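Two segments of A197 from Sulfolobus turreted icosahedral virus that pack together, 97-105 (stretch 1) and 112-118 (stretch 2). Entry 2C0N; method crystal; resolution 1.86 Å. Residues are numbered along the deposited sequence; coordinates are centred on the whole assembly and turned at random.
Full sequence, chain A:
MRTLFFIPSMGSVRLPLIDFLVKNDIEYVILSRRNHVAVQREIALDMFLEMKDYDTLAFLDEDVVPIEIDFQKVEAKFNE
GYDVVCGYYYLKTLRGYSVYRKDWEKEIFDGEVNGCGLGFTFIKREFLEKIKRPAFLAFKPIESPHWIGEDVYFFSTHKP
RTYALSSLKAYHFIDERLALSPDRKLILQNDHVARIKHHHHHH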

ATOM      1  N   TYR A  97       5.954   0.057  26.303  1.00 16.01           N
ATOM      2  CA  TYR A  97       6.667  -0.055  25.040  1.00 16.11           C
ATOM      3  C   TYR A  97       6.837  -1.472  24.594  1.00 16.18           C
ATOM      4  O   TYR A  97       6.689  -2.395  25.371  1.00 16.77           O
ATOM      5  CB  TYR A  97       8.027   0.593  25.138  1.00 16.10           C
ATOM      6  CG  TYR A  97       7.938   2.083  25.221  1.00 15.93           C
ATOM      7  CD1 TYR A  97       7.961   2.738  26.454  1.00 18.50           C
ATOM      8  CD2 TYR A  97       7.846   2.845  24.077  1.00 15.46           C
ATOM      9  CE1 TYR A  97       7.889   4.127  26.528  1.00 17.28           C
ATOM     10  CE2 TYR A  97       7.762   4.224  24.135  1.00 15.71           C
ATOM     11  CZ  TYR A  97       7.776   4.866  25.352  1.00 18.84           C
ATOM     12  OH  TYR A  97       7.710   6.249  25.407  1.00 16.57           O
ATOM     13  N   SER A  98       7.156  -1.604  23.311  1.00 15.75           N
ATOM     14  CA  SER A  98       7.283  -2.895  22.622  1.00 15.86           C
ATOM     15  C   SER A  98       8.476  -3.775  22.982  1.00 16.60           C
ATOM     16  O   SER A  98       8.735  -4.726  22.261  1.00 18.00           O
ATOM     17  CB  SER A  98       7.402  -2.614  21.141  1.00 15.21           C
ATOM     18  OG  SER A  98       8.479  -1.699  20.912  1.00 14.04           O
ATOM     19  N   VAL A  99       9.223  -3.469  24.035  1.00 16.54           N
ATOM     20  CA  VAL A  99      10.348  -4.302  24.428  1.00 16.44           C
ATOM     21  C   VAL A  99      10.169  -4.636  25.883  1.00 16.90           C
ATOM     22  O   VAL A  99       9.546  -3.881  26.619  1.00 17.30           O
ATOM     23  CB  VAL A  99      11.725  -3.617  24.212  1.00 16.97           C
ATOM     24  CG1 VAL A  99      11.847  -3.072  22.798  1.00 15.35           C
ATOM     25  CG2 VAL A  99      11.932  -2.528  25.196  1.00 17.88           C
ATOM     26  N   TYR A 100      10.692  -5.776  26.298  1.00 16.72           N
ATOM     27  CA  TYR A 100      10.566  -6.178  27.709  1.00 17.26           C
ATOM     28  C   TYR A 100      11.803  -6.814  28.295  1.00 17.76           C
ATOM     29  O   TYR A 100      12.588  -7.454  27.590  1.00 16.97           O
ATOM     30  CB  TYR A 100       9.383  -7.108  27.895  1.00 17.53           C
ATOM     31  CG  TYR A 100       9.498  -8.415  27.152  1.00 17.51           C
ATOM     32  CD1 TYR A 100      10.179  -9.504  27.710  1.00 19.29           C
ATOM     33  CD2 TYR A 100       8.901  -8.582  25.901  1.00 19.42           C
ATOM     34  CE1 TYR A 100      10.268 -10.701  27.037  1.00 17.08           C
ATOM     35  CE2 TYR A 100       8.992  -9.784  25.226  1.00 17.53           C
ATOM     36  CZ  TYR A 100       9.669 -10.833  25.796  1.00 18.07           C
ATOM     37  OH  TYR A 100       9.763 -12.051  25.133  1.00 18.23           O
ATOM     38  N   ARG A 101      11.976  -6.597  29.600  1.00 19.76           N
ATOM     39  CA  ARG A 101      12.877  -7.412  30.411  1.00 20.58           C
ATOM     40  C   ARG A 101      11.977  -8.227  31.333  1.00 21.82           C
ATOM     41  O   ARG A 101      11.535  -9.303  30.941  1.00 22.58           O
ATOM     42  CB  ARG A 101      13.898  -6.552  31.137  1.00 20.89           C
ATOM     43  CG  ARG A 101      14.866  -5.911  30.150  1.00 20.56           C
ATOM     44  CD  ARG A 101      15.812  -4.946  30.790  1.00 20.60           C
ATOM     45  NE  ARG A 101      15.125  -3.760  31.258  1.00 22.69           N
ATOM     46  CZ  ARG A 101      15.702  -2.741  31.889  1.00 24.41           C
ATOM     47  NH1 ARG A 101      17.012  -2.758  32.147  1.00 24.73           N
ATOM     48  NH2 ARG A 101      14.962  -1.699  32.261  1.00 22.71           N
ATOM     49  N   LYS A 102      11.619  -7.707  32.501  1.00 22.21           N
ATOM     50  CA  LYS A 102      10.688  -8.432  33.382  1.00 22.46           C
ATOM     51  C   LYS A 102       9.250  -8.193  32.952  1.00 22.23           C
ATOM     52  O   LYS A 102       8.391  -9.061  33.119  1.00 21.82           O
ATOM     53  CB  LYS A 102      10.883  -8.050  34.854  1.00 22.57           C
ATOM     54  CG  LYS A 102      12.178  -8.582  35.453  1.00 23.73           C
ATOM     55  CD  LYS A 102      12.020  -9.003  36.916  1.00 24.49           C
ATOM     56  CE  LYS A 102      13.326  -9.558  37.494  1.00 24.30           C
ATOM     57  NZ  LYS A 102      13.165 -10.207  38.840  1.00 25.17           N
ATOM     58  N   ASP A 103       9.000  -7.012  32.392  1.00 22.11           N
ATOM     59  CA  ASP A 103       7.703  -6.656  31.840  1.00 21.86           C
ATOM     60  C   ASP A 103       7.896  -5.632  30.704  1.00 21.09           C
ATOM     61  O   ASP A 103       9.016  -5.187  30.461  1.00 19.98           O
ATOM     62  CB  ASP A 103       6.810  -6.096  32.942  1.00 22.33           C
ATOM     63  CG  ASP A 103       5.351  -5.980  32.523  1.00 25.46           C
ATOM     64  OD1 ASP A 103       4.954  -6.586  31.489  1.00 26.29           O
ATOM     65  OD2 ASP A 103       4.601  -5.273  33.242  1.00 28.05           O
ATOM     66  N   TRP A 104       6.813  -5.279  30.011  1.00 20.38           N
ATOM     67  CA  TRP A 104       6.879  -4.255  28.965  1.00 20.91           C
ATOM     68  C   TRP A 104       7.520  -3.040  29.593  1.00 20.39           C
ATOM     69  O   TRP A 104       7.178  -2.663  30.700  1.00 20.21           O
ATOM     70  CB  TRP A 104       5.506  -3.942  28.375  1.00 20.74           C
ATOM     71  CG  TRP A 104       4.880  -5.127  27.784  1.00 21.62           C
ATOM     72  CD1 TRP A 104       3.821  -5.828  28.293  1.00 23.12           C
ATOM     73  CD2 TRP A 104       5.312  -5.842  26.615  1.00 22.08           C
ATOM     74  NE1 TRP A 104       3.547  -6.906  27.486  1.00 25.30           N
ATOM     75  CE2 TRP A 104       4.449  -6.938  26.455  1.00 25.50           C
ATOM     76  CE3 TRP A 104       6.322  -5.636  25.664  1.00 24.18           C
ATOM     77  CZ2 TRP A 104       4.576  -7.842  25.391  1.00 26.42           C
ATOM     78  CZ3 TRP A 104       6.448  -6.515  24.614  1.00 21.67           C
ATOM     79  CH2 TRP A 104       5.584  -7.612  24.483  1.00 25.51           C
ATOM     80  N   GLU A 105       8.509  -2.476  28.913  1.00 20.06           N
ATOM     81  CA  GLU A 105       9.246  -1.336  29.446  1.00 19.59           C
ATOM     82  C   GLU A 105       8.377  -0.097  29.528  1.00 19.32           C
ATOM     83  O   GLU A 105       7.507   0.124  28.685  1.00 17.94           O
ATOM     84  CB  GLU A 105      10.483  -1.041  28.611  1.00 19.73           C
ATOM     85  CG  GLU A 105      11.535  -2.147  28.669  1.00 20.66           C
ATOM     86  CD  GLU A 105      12.050  -2.402  30.058  1.00 22.20           C
ATOM     87  OE1 GLU A 105      12.244  -1.406  30.782  1.00 22.67           O
ATOM     88  OE2 GLU A 105      12.268  -3.590  30.427  1.00 24.10           O
ATOM     89  N   GLU A 112      20.533  -4.152  26.533  1.00 17.23           N
ATOM     90  CA  GLU A 112      20.129  -5.534  26.347  1.00 17.52           C
ATOM     91  C   GLU A 112      18.740  -5.757  26.961  1.00 17.77           C
ATOM     92  O   GLU A 112      18.435  -5.250  28.044  1.00 18.13           O
ATOM     93  CB  GLU A 112      21.165  -6.496  26.971  1.00 18.83           C
ATOM     94  CG  GLU A 112      21.088  -7.903  26.332  1.00 20.59           C
ATOM     95  CD  GLU A 112      21.963  -8.919  26.967  1.00 25.30           C
ATOM     96  OE1 GLU A 112      23.031  -8.533  27.533  1.00 21.00           O
ATOM     97  OE2 GLU A 112      21.564 -10.115  26.897  1.00 27.84           O
ATOM     98  N   VAL A 113      17.901  -6.521  26.267  1.00 16.24           N
ATOM     99  CA  VAL A 113      16.551  -6.848  26.757  1.00 17.40           C
ATOM    100  C   VAL A 113      16.284  -8.349  26.575  1.00 17.68           C
ATOM    101  O   VAL A 113      17.082  -9.031  25.953  1.00 18.35           O
ATOM    102  CB  VAL A 113      15.451  -6.015  26.030  1.00 17.16           C
ATOM    103  CG1 VAL A 113      15.595  -4.518  26.324  1.00 19.14           C
ATOM    104  CG2 VAL A 113      15.462  -6.248  24.522  1.00 18.28           C
ATOM    105  N   ASN A 114      15.163  -8.848  27.094  1.00 18.32           N
ATOM    106  CA  ASN A 114      14.782 -10.271  26.906  1.00 19.14           C
ATOM    107  C   ASN A 114      14.025 -10.524  25.597  1.00 18.93           C
ATOM    108  O   ASN A 114      14.162 -11.579  24.966  1.00 20.04           O
ATOM    109  CB  ASN A 114      13.973 -10.780  28.120  1.00 19.25           C
ATOM    110  CG  ASN A 114      14.829 -10.989  29.351  1.00 21.08           C
ATOM    111  OD1 ASN A 114      15.826 -11.720  29.317  1.00 24.02           O
ATOM    112  ND2 ASN A 114      14.427 -10.377  30.461  1.00 21.37           N
ATOM    113  N   GLY A 115      13.227  -9.561  25.160  1.00 18.03           N
ATOM    114  CA  GLY A 115      12.557  -9.689  23.884  1.00 18.09           C
ATOM    115  C   GLY A 115      11.716  -8.472  23.551  1.00 17.92           C
ATOM    116  O   GLY A 115      11.819  -7.439  24.208  1.00 16.93           O
ATOM    117  N   CYS A 116      10.874  -8.630  22.541  1.00 18.51           N
ATOM    118  CA  CYS A 116       9.958  -7.594  22.090  1.00 19.78           C
ATOM    119  C   CYS A 116       8.761  -8.256  21.390  1.00 19.31           C
ATOM    120  O   CYS A 116       8.673  -9.479  21.386  1.00 19.45           O
ATOM    121  CB  CYS A 116      10.696  -6.622  21.178  1.00 20.53           C
ATOM    122  SG  CYS A 116      11.397  -7.325  19.729  1.00 25.44           S
ATOM    123  N   GLY A 117       7.829  -7.478  20.835  1.00 18.85           N
ATOM    124  CA  GLY A 117       6.599  -8.042  20.222  1.00 19.93           C
ATOM    125  C   GLY A 117       6.634  -8.501  18.756  1.00 19.31           C
ATOM    126  O   GLY A 117       5.584  -8.887  18.179  1.00 20.74           O
ATOM    127  N   LEU A 118       7.823  -8.469  18.187  1.00 18.33           N
ATOM    128  CA  LEU A 118       8.118  -8.783  16.777  1.00 16.44           C
ATOM    129  C   LEU A 118       7.493  -7.821  15.766  1.00 15.49           C
ATOM    130  O   LEU A 118       7.335  -8.172  14.603  1.00 15.95           O
ATOM    131  CB  LEU A 118       7.736 -10.242  16.429  1.00 17.94           C
ATOM    132  CG  LEU A 118       8.500 -11.280  17.247  1.00 16.60           C
ATOM    133  CD1 LEU A 118       7.940 -12.697  17.002  1.00 18.89           C
ATOM    134  CD2 LEU A 118       9.927 -11.217  16.879  1.00 17.16           C
TER
HETATM  135  O   HOH W   1      19.236  -3.844  29.982  1.00 45.94           O

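The most unusual feature of this contact is a tyrosine ring laid across a glycine of the opposing strand. Tyr-100, with chi1 at 63° (p), folds its ring back over Gly-115, whose CA lies 3.9 Å from the ring centroid and 23° off the ring normal, the geometry of a CH-pi contact. The bare backbone makes this possible: an ideal CB on Gly-115 would point to the same side of the sheet as the Tyr-100 side chain and come within 2.5 Å of Tyr-100 OH, a clash.

The backbones beneath are antiparallel. Tyr-100 and Gly-115 form a hydrogen-bonded pair, CA to CA 5.6 Å: Tyr-100 N donates to Gly-115 O at 2.9 Å and 169°, and Gly-115 N returns a bond to Tyr-100 O at 3.3 Å and 158°. That carbonyl is shared, since Asn-114 N also donates to Tyr-100 O, at 3.0 Å but a more bent 140°. Val-99 and Cys-116 form the neighbouring non-hydrogen-bonded pair, and their CA atoms are correspondingly closer, at 4.1 Å. Beyond them, Gly-117 N donates to Ser-98 O at 3.2 Å and 140°.

On the other side of the sheet from the tyrosine, Val-99 CG1 lies 4.1 Å from Cys-116 CB, and Val-99 CG2 lies 4.3 Å from Val-113 CG1, so apolar groups meet there. Trp-104 approaches edge-on, its CZ3 4.1 Å from Gly-117 N.

At the exposed end, the Asn-114 side chain extends the backbone pairing, with ND2 donating to Arg-101 O at 3.1 Å and 154°. Arg-101 is itself held by a salt bridge within its own stretch, NE to Glu-105 OE2 at 3.0 Å. The aliphatic part of Arg-101 packs across the gap, Arg-101 CG lying 3.9 Å from Val-113 CA. One water donates to Glu-112 O at 2.5 Å and accepts a weak bond from Arg-101 NH1 at 3.3 Å, bridging the stretches.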